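Local coordinates for Alr3699 protein (Nostoc sp., PDB 4XSO) that is of uncharacterised function but has the two-domain GT-B fold of glycosyltransferase families, with two Rossmann-like domains joined by a linker and a crossing C-terminal helix, at residues H127-P132 with S158-T163; I223-L228 with Q256-L261; A303-K308 with I363-F368. One frame throughout, in Å; residues are numbered along the deposited sequence.

Contact 1 of 3, residues H127-P132 with S158-T163; sequences HDILSP and SQASQT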
loop_
_atom_site.group_PDB
_atom_site.type_symbol
_atom_site.label_atom_id
_atom_site.label_comp_id
_atom_site.label_asym_id
_atom_site.label_seq_id
_atom_site.Cartn_x
_atom_site.Cartn_y
_atom_site.Cartn_z
ATOM N N HIS A 127 17.023 7.546 10.855
ATOM C CA HIS A 127 17.484 7.982 12.136
ATOM C C HIS A 127 17.745 6.796 13.087
ATOM O O HIS A 127 18.176 7.030 14.225
ATOM C CB HIS A 127 16.476 8.900 12.815
ATOM C CG HIS A 127 16.201 10.171 12.079
ATOM N ND1 HIS A 127 17.007 11.270 12.192
ATOM C CD2 HIS A 127 15.195 10.530 11.248
ATOM C CE1 HIS A 127 16.539 12.256 11.455
ATOM N NE2 HIS A 127 15.423 11.844 10.890
ATOM N N ASP A 128 17.499 5.560 12.635
ATOM C CA ASP A 128 17.637 4.366 13.511
ATOM C C ASP A 128 18.844 3.536 13.093
ATOM O O ASP A 128 19.300 3.602 11.948
ATOM C CB ASP A 128 16.431 3.433 13.406
ATOM C CG ASP A 128 15.080 4.133 13.676
ATOM O OD1 ASP A 128 14.954 4.746 14.735
ATOM O OD2 ASP A 128 14.150 4.005 12.846
ATOM N N ILE A 129 19.347 2.769 14.042
ATOM C CA ILE A 129 20.256 1.659 13.761
ATOM C C ILE A 129 19.311 0.481 13.536
ATOM O O ILE A 129 18.573 0.118 14.447
ATOM C CB ILE A 129 21.210 1.420 14.930
ATOM C CG1 ILE A 129 22.163 2.612 15.051
ATOM C CG2 ILE A 129 21.999 0.090 14.782
ATOM C CD1 ILE A 129 23.173 2.421 16.168
ATOM N N LEU A 130 19.241 0.006 12.303
ATOM C CA LEU A 130 18.362 -1.070 11.881
ATOM C C LEU A 130 18.886 -2.429 12.396
ATOM O O LEU A 130 19.332 -3.253 11.641
ATOM C CB LEU A 130 18.265 -1.061 10.358
ATOM C CG LEU A 130 17.466 0.148 9.901
ATOM C CD1 LEU A 130 17.493 0.312 8.419
ATOM C CD2 LEU A 130 16.031 0.047 10.382
ATOM N N SER A 131 18.881 -2.598 13.706
ATOM C CA SER A 131 19.401 -3.850 14.290
ATOM C C SER A 131 18.280 -4.878 14.496
ATOM O O SER A 131 17.194 -4.554 14.978
ATOM C CB SER A 131 20.153 -3.577 15.608
ATOM O OG SER A 131 20.190 -4.704 16.464
ATOM N N PRO A 132 18.569 -6.143 14.157
ATOM C CA PRO A 132 17.625 -7.209 14.480
ATOM C C PRO A 132 17.423 -7.438 15.977
ATOM O O PRO A 132 16.573 -8.223 16.337
ATOM C CB PRO A 132 18.225 -8.473 13.808
ATOM C CG PRO A 132 19.471 -8.055 13.127
ATOM C CD PRO A 132 19.817 -6.655 13.562
ATOM N N SER A 158 24.237 8.946 10.804
ATOM C CA SER A 158 25.555 8.585 11.276
ATOM C C SER A 158 26.102 7.427 10.424
ATOM O O SER A 158 25.335 6.711 9.753
ATOM C CB SER A 158 25.472 8.154 12.732
ATOM O OG SER A 158 24.822 6.904 12.818
ATOM N N GLN A 159 27.424 7.324 10.397
ATOM C CA GLN A 159 28.096 6.104 9.881
ATOM C C GLN A 159 27.581 4.761 10.490
ATOM O O GLN A 159 27.380 3.814 9.747
ATOM C CB GLN A 159 29.620 6.217 9.967
ATOM C CG GLN A 159 30.121 7.313 9.021
ATOM C CD GLN A 159 31.642 7.617 9.033
ATOM O OE1 GLN A 159 32.369 7.292 9.963
ATOM N NE2 GLN A 159 32.094 8.294 7.991
ATOM N N ALA A 160 27.264 4.759 11.769
ATOM C CA ALA A 160 26.659 3.622 12.481
ATOM C C ALA A 160 25.278 3.219 11.909
ATOM O O ALA A 160 25.045 2.032 11.599
ATOM C CB ALA A 160 26.490 3.975 13.948
ATOM N N SER A 161 24.418 4.217 11.669
ATOM C CA SER A 161 23.151 3.972 11.052
ATOM C C SER A 161 23.364 3.511 9.624
ATOM O O SER A 161 22.662 2.612 9.133
ATOM C CB SER A 161 22.196 5.186 11.120
ATOM O OG SER A 161 21.912 5.453 12.486
ATOM N N GLN A 162 24.271 4.152 8.925
ATOM C CA GLN A 162 24.501 3.823 7.527
ATOM C C GLN A 162 25.007 2.394 7.436
ATOM O O GLN A 162 24.618 1.662 6.567
ATOM C CB GLN A 162 25.549 4.768 6.948
ATOM C CG GLN A 162 25.939 4.548 5.479
ATOM C CD GLN A 162 27.095 5.447 5.095
ATOM O OE1 GLN A 162 28.012 5.624 5.861
ATOM N NE2 GLN A 162 27.035 6.027 3.940
ATOM N N THR A 163 25.942 2.041 8.296
ATOM C CA THR A 163 26.518 0.664 8.259
ATOM C C THR A 163 25.452 -0.366 8.599
ATOM O O THR A 163 25.382 -1.410 7.967
ATOM C CB THR A 163 27.692 0.555 9.277
ATOM O OG1 THR A 163 27.263 1.175 10.496
ATOM C CG2 THR A 163 28.804 1.316 8.800
HETATM O O HOH W 1 20.434 1.694 10.381
#

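Contact 2 of 3, residues I223-L228 with Q256-L261; sequences ILIDAL and QQITRL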
loop_
_atom_site.group_PDB
_atom_site.type_symbol
_atom_site.label_atom_id
_atom_site.label_comp_id
_atom_site.label_asym_id
_atom_site.label_seq_id
_atom_site.Cartn_x
_atom_site.Cartn_y
_atom_site.Cartn_z
ATOM N N ILE A 223 24.603 3.232 35.892
ATOM C CA ILE A 223 26.049 3.138 35.661
ATOM C C ILE A 223 26.772 4.381 36.246
ATOM O O ILE A 223 27.773 4.230 36.915
ATOM C CB ILE A 223 26.359 2.993 34.129
ATOM C CG1 ILE A 223 25.556 1.856 33.496
ATOM C CG2 ILE A 223 27.864 2.829 33.866
ATOM C CD1 ILE A 223 26.027 0.495 33.981
ATOM N N LEU A 224 26.251 5.609 35.997
ATOM C CA LEU A 224 26.796 6.805 36.619
ATOM C C LEU A 224 26.762 6.678 38.154
ATOM O O LEU A 224 27.708 7.056 38.832
ATOM C CB LEU A 224 26.075 8.089 36.115
ATOM C CG LEU A 224 26.487 9.406 36.800
ATOM C CD1 LEU A 224 27.952 9.677 36.550
ATOM C CD2 LEU A 224 25.642 10.566 36.246
ATOM N N ILE A 225 25.637 6.218 38.688
ATOM C CA ILE A 225 25.466 6.036 40.135
ATOM C C ILE A 225 26.519 5.025 40.687
ATOM O O ILE A 225 27.220 5.390 41.616
ATOM C CB ILE A 225 24.000 5.679 40.471
ATOM C CG1 ILE A 225 23.100 6.873 40.095
ATOM C CG2 ILE A 225 23.866 5.360 41.948
ATOM C CD1 ILE A 225 21.667 6.490 39.858
ATOM N N ASP A 226 26.717 3.853 40.046
ATOM C CA ASP A 226 27.793 2.939 40.490
ATOM C C ASP A 226 29.169 3.610 40.420
ATOM O O ASP A 226 29.954 3.547 41.352
ATOM C CB ASP A 226 27.837 1.691 39.648
ATOM C CG ASP A 226 26.744 0.703 39.972
ATOM O OD1 ASP A 226 26.219 0.768 41.078
ATOM O OD2 ASP A 226 26.399 -0.138 39.089
ATOM N N ALA A 227 29.446 4.354 39.347
ATOM C CA ALA A 227 30.715 5.067 39.295
ATOM C C ALA A 227 30.838 6.124 40.408
ATOM O O ALA A 227 31.926 6.366 40.913
ATOM C CB ALA A 227 30.912 5.725 37.933
ATOM N N LEU A 228 29.749 6.780 40.798
ATOM C CA LEU A 228 29.843 7.809 41.835
ATOM C C LEU A 228 30.363 7.199 43.144
ATOM O O LEU A 228 31.150 7.802 43.853
ATOM C CB LEU A 228 28.465 8.444 42.067
ATOM C CG LEU A 228 28.462 9.961 42.220
ATOM C CD1 LEU A 228 29.253 10.600 41.097
ATOM C CD2 LEU A 228 27.037 10.514 42.225
ATOM N N GLN A 256 16.648 3.255 45.014
ATOM C CA GLN A 256 17.037 2.255 46.022
ATOM C C GLN A 256 18.508 2.089 45.953
ATOM O O GLN A 256 19.207 2.069 46.985
ATOM C CB GLN A 256 16.382 0.905 45.730
ATOM C CG GLN A 256 14.853 0.969 45.814
ATOM C CD GLN A 256 14.213 -0.398 46.036
ATOM O OE1 GLN A 256 13.814 -1.084 45.080
ATOM N NE2 GLN A 256 14.139 -0.810 47.306
ATOM N N GLN A 257 18.999 2.017 44.706
ATOM C CA GLN A 257 20.430 1.898 44.444
ATOM C C GLN A 257 21.164 3.049 45.160
ATOM O O GLN A 257 22.160 2.840 45.889
ATOM C CB GLN A 257 20.730 1.932 42.902
ATOM C CG GLN A 257 22.218 1.906 42.544
ATOM C CD GLN A 257 22.540 2.137 41.070
ATOM O OE1 GLN A 257 21.693 2.540 40.304
ATOM N NE2 GLN A 257 23.787 1.907 40.688
ATOM N N ILE A 258 20.732 4.280 44.879
ATOM C CA ILE A 258 21.354 5.426 45.456
ATOM C C ILE A 258 21.390 5.374 47.014
ATOM O O ILE A 258 22.381 5.691 47.648
ATOM C CB ILE A 258 20.596 6.710 45.013
ATOM C CG1 ILE A 258 20.834 7.016 43.531
ATOM C CG2 ILE A 258 20.973 7.903 45.906
ATOM C CD1 ILE A 258 19.791 7.929 42.969
ATOM N N THR A 259 20.265 5.064 47.625
ATOM C CA THR A 259 20.230 4.847 49.084
ATOM C C THR A 259 21.093 3.637 49.505
ATOM O O THR A 259 21.876 3.730 50.409
ATOM C CB THR A 259 18.799 4.614 49.546
ATOM O OG1 THR A 259 18.052 5.833 49.383
ATOM C CG2 THR A 259 18.798 4.196 51.038
ATOM N N ARG A 260 20.994 2.515 48.826
ATOM C CA ARG A 260 21.914 1.401 49.147
ATOM C C ARG A 260 23.444 1.760 49.094
ATOM O O ARG A 260 24.257 1.277 49.918
ATOM C CB ARG A 260 21.579 0.235 48.226
ATOM C CG ARG A 260 22.488 -0.996 48.346
ATOM C CD ARG A 260 21.966 -2.189 47.501
ATOM N NE ARG A 260 21.887 -1.935 46.050
ATOM C CZ ARG A 260 22.932 -1.792 45.215
ATOM N NH1 ARG A 260 24.186 -1.851 45.642
ATOM N NH2 ARG A 260 22.724 -1.573 43.921
ATOM N N LEU A 261 23.853 2.600 48.132
ATOM C CA LEU A 261 25.255 3.037 48.040
ATOM C C LEU A 261 25.588 4.137 49.000
ATOM O O LEU A 261 26.726 4.562 49.091
ATOM C CB LEU A 261 25.620 3.422 46.608
ATOM C CG LEU A 261 25.591 2.116 45.784
ATOM C CD1 LEU A 261 25.352 2.328 44.302
ATOM C CD2 LEU A 261 26.867 1.327 46.011
#

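Contact 3 of 3, residues A303-K308 with I363-F368; sequences AMLCGK and IASQRF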
loop_
_atom_site.group_PDB
_atom_site.type_symbol
_atom_site.label_atom_id
_atom_site.label_comp_id
_atom_site.label_asym_id
_atom_site.label_seq_id
_atom_site.Cartn_x
_atom_site.Cartn_y
_atom_site.Cartn_z
ATOM N N ALA A 303 26.670 18.892 24.657
ATOM C CA ALA A 303 27.662 19.096 25.700
ATOM C C ALA A 303 28.938 19.726 25.132
ATOM O O ALA A 303 29.521 20.638 25.722
ATOM C CB ALA A 303 27.940 17.753 26.354
ATOM N N MET A 304 29.319 19.250 23.951
ATOM C CA MET A 304 30.514 19.711 23.249
ATOM C C MET A 304 30.309 21.191 22.858
ATOM O O MET A 304 31.170 22.036 23.070
ATOM C CB MET A 304 30.765 18.828 22.021
ATOM C CG MET A 304 31.174 17.382 22.340
ATOM S SD MET A 304 31.393 16.307 20.869
ATOM C CE MET A 304 33.090 16.525 20.859
ATOM N N LEU A 305 29.163 21.509 22.306
ATOM C CA LEU A 305 28.869 22.893 21.906
ATOM C C LEU A 305 28.814 23.769 23.107
ATOM O O LEU A 305 29.021 24.998 22.985
ATOM C CB LEU A 305 27.528 22.937 21.166
ATOM C CG LEU A 305 27.539 22.374 19.765
ATOM C CD1 LEU A 305 26.115 22.185 19.280
ATOM C CD2 LEU A 305 28.293 23.280 18.850
ATOM N N CYS A 306 28.511 23.197 24.292
ATOM C CA CYS A 306 28.515 24.025 25.494
ATOM C C CYS A 306 29.938 24.188 25.971
ATOM O O CYS A 306 30.194 24.773 27.012
ATOM C CB CYS A 306 27.685 23.461 26.642
ATOM S SG CYS A 306 25.933 23.362 26.399
ATOM N N GLY A 307 30.893 23.629 25.254
ATOM C CA GLY A 307 32.234 23.740 25.737
ATOM C C GLY A 307 32.501 22.934 26.992
ATOM O O GLY A 307 33.271 23.363 27.785
ATOM N N LYS A 308 31.912 21.770 27.154
ATOM C CA LYS A 308 32.111 20.966 28.371
ATOM C C LYS A 308 32.864 19.675 28.098
ATOM O O LYS A 308 32.791 19.105 27.013
ATOM C CB LYS A 308 30.755 20.608 28.976
ATOM C CG LYS A 308 30.045 21.825 29.578
ATOM C CD LYS A 308 31.018 22.361 30.634
ATOM C CE LYS A 308 30.444 23.295 31.605
ATOM N NZ LYS A 308 31.549 23.722 32.469
ATOM N N ILE A 363 35.458 21.791 17.524
ATOM C CA ILE A 363 35.167 20.787 16.569
ATOM C C ILE A 363 33.648 20.627 16.358
ATOM O O ILE A 363 33.202 20.445 15.220
ATOM C CB ILE A 363 35.920 19.433 16.874
ATOM C CG1 ILE A 363 35.672 18.400 15.754
ATOM C CG2 ILE A 363 35.495 18.787 18.159
ATOM C CD1 ILE A 363 36.355 18.802 14.475
ATOM N N ALA A 364 32.839 20.700 17.408
ATOM C CA ALA A 364 31.400 20.479 17.240
ATOM C C ALA A 364 30.764 21.671 16.444
ATOM O O ALA A 364 29.786 21.528 15.676
ATOM C CB ALA A 364 30.743 20.336 18.614
ATOM N N SER A 365 31.302 22.861 16.670
ATOM C CA SER A 365 30.806 24.035 15.955
ATOM C C SER A 365 31.058 23.846 14.443
ATOM O O SER A 365 30.258 24.246 13.607
ATOM C CB SER A 365 31.521 25.301 16.489
ATOM O OG SER A 365 31.096 25.497 17.831
ATOM N N GLN A 366 32.210 23.278 14.124
ATOM C CA GLN A 366 32.538 23.010 12.738
ATOM C C GLN A 366 31.640 21.928 12.102
ATOM O O GLN A 366 31.128 22.125 10.982
ATOM C CB GLN A 366 34.054 22.761 12.599
ATOM C CG GLN A 366 34.518 22.243 11.246
ATOM C CD GLN A 366 35.876 21.540 11.323
ATOM O OE1 GLN A 366 36.849 22.114 11.804
ATOM N NE2 GLN A 366 35.934 20.282 10.879
ATOM N N ARG A 367 31.472 20.781 12.766
ATOM C CA ARG A 367 30.750 19.625 12.178
ATOM C C ARG A 367 29.242 19.629 12.246
ATOM O O ARG A 367 28.612 19.026 11.438
ATOM C CB ARG A 367 31.256 18.358 12.937
ATOM C CG ARG A 367 32.777 18.181 12.851
ATOM C CD ARG A 367 33.277 16.930 13.645
ATOM N NE ARG A 367 32.723 15.720 13.034
ATOM C CZ ARG A 367 32.672 14.510 13.597
ATOM N NH1 ARG A 367 33.151 14.278 14.802
ATOM N NH2 ARG A 367 32.107 13.513 12.922
ATOM N N PHE A 368 28.639 20.237 13.279
ATOM C CA PHE A 368 27.233 20.069 13.571
ATOM C C PHE A 368 26.433 21.398 13.554
ATOM O O PHE A 368 25.286 21.459 14.004
ATOM C CB PHE A 368 27.089 19.380 14.901
ATOM C CG PHE A 368 27.913 18.139 14.989
ATOM C CD1 PHE A 368 27.671 17.079 14.137
ATOM C CD2 PHE A 368 28.965 18.058 15.872
ATOM C CE1 PHE A 368 28.465 15.917 14.242
ATOM C CE2 PHE A 368 29.789 16.911 15.956
ATOM C CZ PHE A 368 29.537 15.861 15.170
#

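Contact 1 of 3, residues H127-P132 with S158-T163
Ala160 and Ser161, in the first turn of helix 159-167, meet Asp128 and Ile129 of the loop that follows strand 122-126. Ser158 is the N-cap of that helix. Its OG accepts from Ser161 N at 3.0 Å, with a nearly straight N-H...O angle of 165°. The same OG is also hydrogen-bonded to the carbonyl of Pro295. The next two backbone amides, Gln159 N and Ala160 N, are bonded to the two carboxylate oxygens of Glu320. Pro295 and Glu320 come from the C-terminal half of the chain, so this helix start sits at the meeting of the two GT-B domains. The strands that lead into the two segments, 122-126 and 153-156, are neighbours in the parallel sheet of the N-terminal Rossmann-like domain. The contact therefore lies at their C-terminal ends, where His127 ND1 is hydrogen-bonded to a glycerol, probably from the crystallisation liquor. Ala160 offers only its CB, which lies 4.3 Å from Ile129 CD1. The Ile129 chain is extended at chi2 (-178°), which carries CD1 out to this methyl. Ser161 fills the middle of the contact. Its OG is hydrogen-bonded to Asn157 OD1 and lies 3.2 Å from Asp128 O. Ile129 CG1 packs against that OG at 3.8 Å. Ser161 CB is 3.4 Å from the same Asp128 O. The Ser161 carbonyl reaches the loop through a water. This water donates to Ser161 O and Asp128 O, each at 2.7 Å, and accepts from Leu130 N at 2.8 Å. Leu130 is the centre of an inverse gamma turn.

Contact 2 of 3, residues I223-L228 with Q256-L261
Gln257 reaches across to Asp226 and lies against Ile225 on the way. Its NE2 donates to Asp226 OD1 at 2.7 Å. The bond is bent, with an N-H...O angle of 130°. The acceptor lies close to the amide plane, but the donor stands above the carboxylate, 68° out of its plane. Gln257 CG is anti to the backbone N (chi1 176°), and the chain stays extended beyond it. Ile225 CG2 presses on the amide carbon, Gln257 CD, at 3.6 Å. Gln257 OE1 is buried and has no partner in the model. Ile225 also packs on Ile258, crossing it at about a right angle, with CG2 3.8 Å from Ile258 CG1. Leu261 CD1 adds to the packing, 4.1 Å from Ile225 CG2 and 3.7 Å from Asp226 OD1. Outside the two segments, His222 O also accepts from Gln257 NE2 and helps to fix the amide. Ile258 continues onto Val267 and Phe269 of strand 267-271. The two helix segments run almost parallel, their axes 10.2 Å apart. This is the arrangement of two successive beta-alpha-beta crossovers, with neighbouring helices on one side of the parallel sheet of a Rossmann-like domain.

Contact 3 of 3, residues A303-K308 with I363-F368
Leu305 and Ala364 bring the two backbones closest, with Leu305 CA 5.8 Å from Ala364 CA, where the end of helix 298-305 meets the long helix 350-368. Helix 298-305 belongs to the C-terminal Rossmann-like domain. Helix 350-368 leads into the last helix, 370-382, which in GT-B proteins crosses back to the N-terminal domain. The small side chain of Ala364 faces helix 298-305 at the closest point. Its CB lies 3.7 Å from Met304 CB and also touches the Leu305 side chain. Met304 bends at chi3 (98°), which turns CE toward Ile363, 4.3 Å from Ile363 CG2. Leu305 CD2 lies against the backbone of Ala364, 3.8 Å from Ala364 C. The same methyl is 3.7 Å from Ser365 OG. That hydroxyl is not spent on the contact, because it bonds to Gln361 O one turn back. Gln361 also sends its NE2 to Leu305 O, which ties the last turn of helix 298-305 to the long helix. A Schellman motif ends helix 298-305. Lys308 N bonds Ala303 O at 3.0 Å, and Gly307 N bonds Met304 O at 2.7 Å. The positive phi of Gly307 (69°) suits glycine. Phe368 meets Tyr179 edge-to-face. Arg367 CB stands 3.5 Å above the Phe368 ring plane, over its centre, and Ala364 CB lies at the ring edge, in the plane.

The three contacts follow one another along the chain and share no helix. Contact 1 belongs to the N-terminal domain, contact 2 to the C-terminal one, and contact 3 joins the latter to helix 350-368, which leads into the last helix. Contacts 2 and 3 are buried; contact 1 is partly so. Contact 1 lies nearest the chain centre and relies on a water and backbone carbonyls. Contact 2, far out on the C-terminal domain, combines apolar packing with one direct amide-to-carboxylate hydrogen bond. Contact 3 is apolar across its segments. Contacts 1 and 3 come within about 7 Å at their nearest atoms, and Glu320 bonds to both: its carboxylate to contact 1, its carbonyl to Arg367.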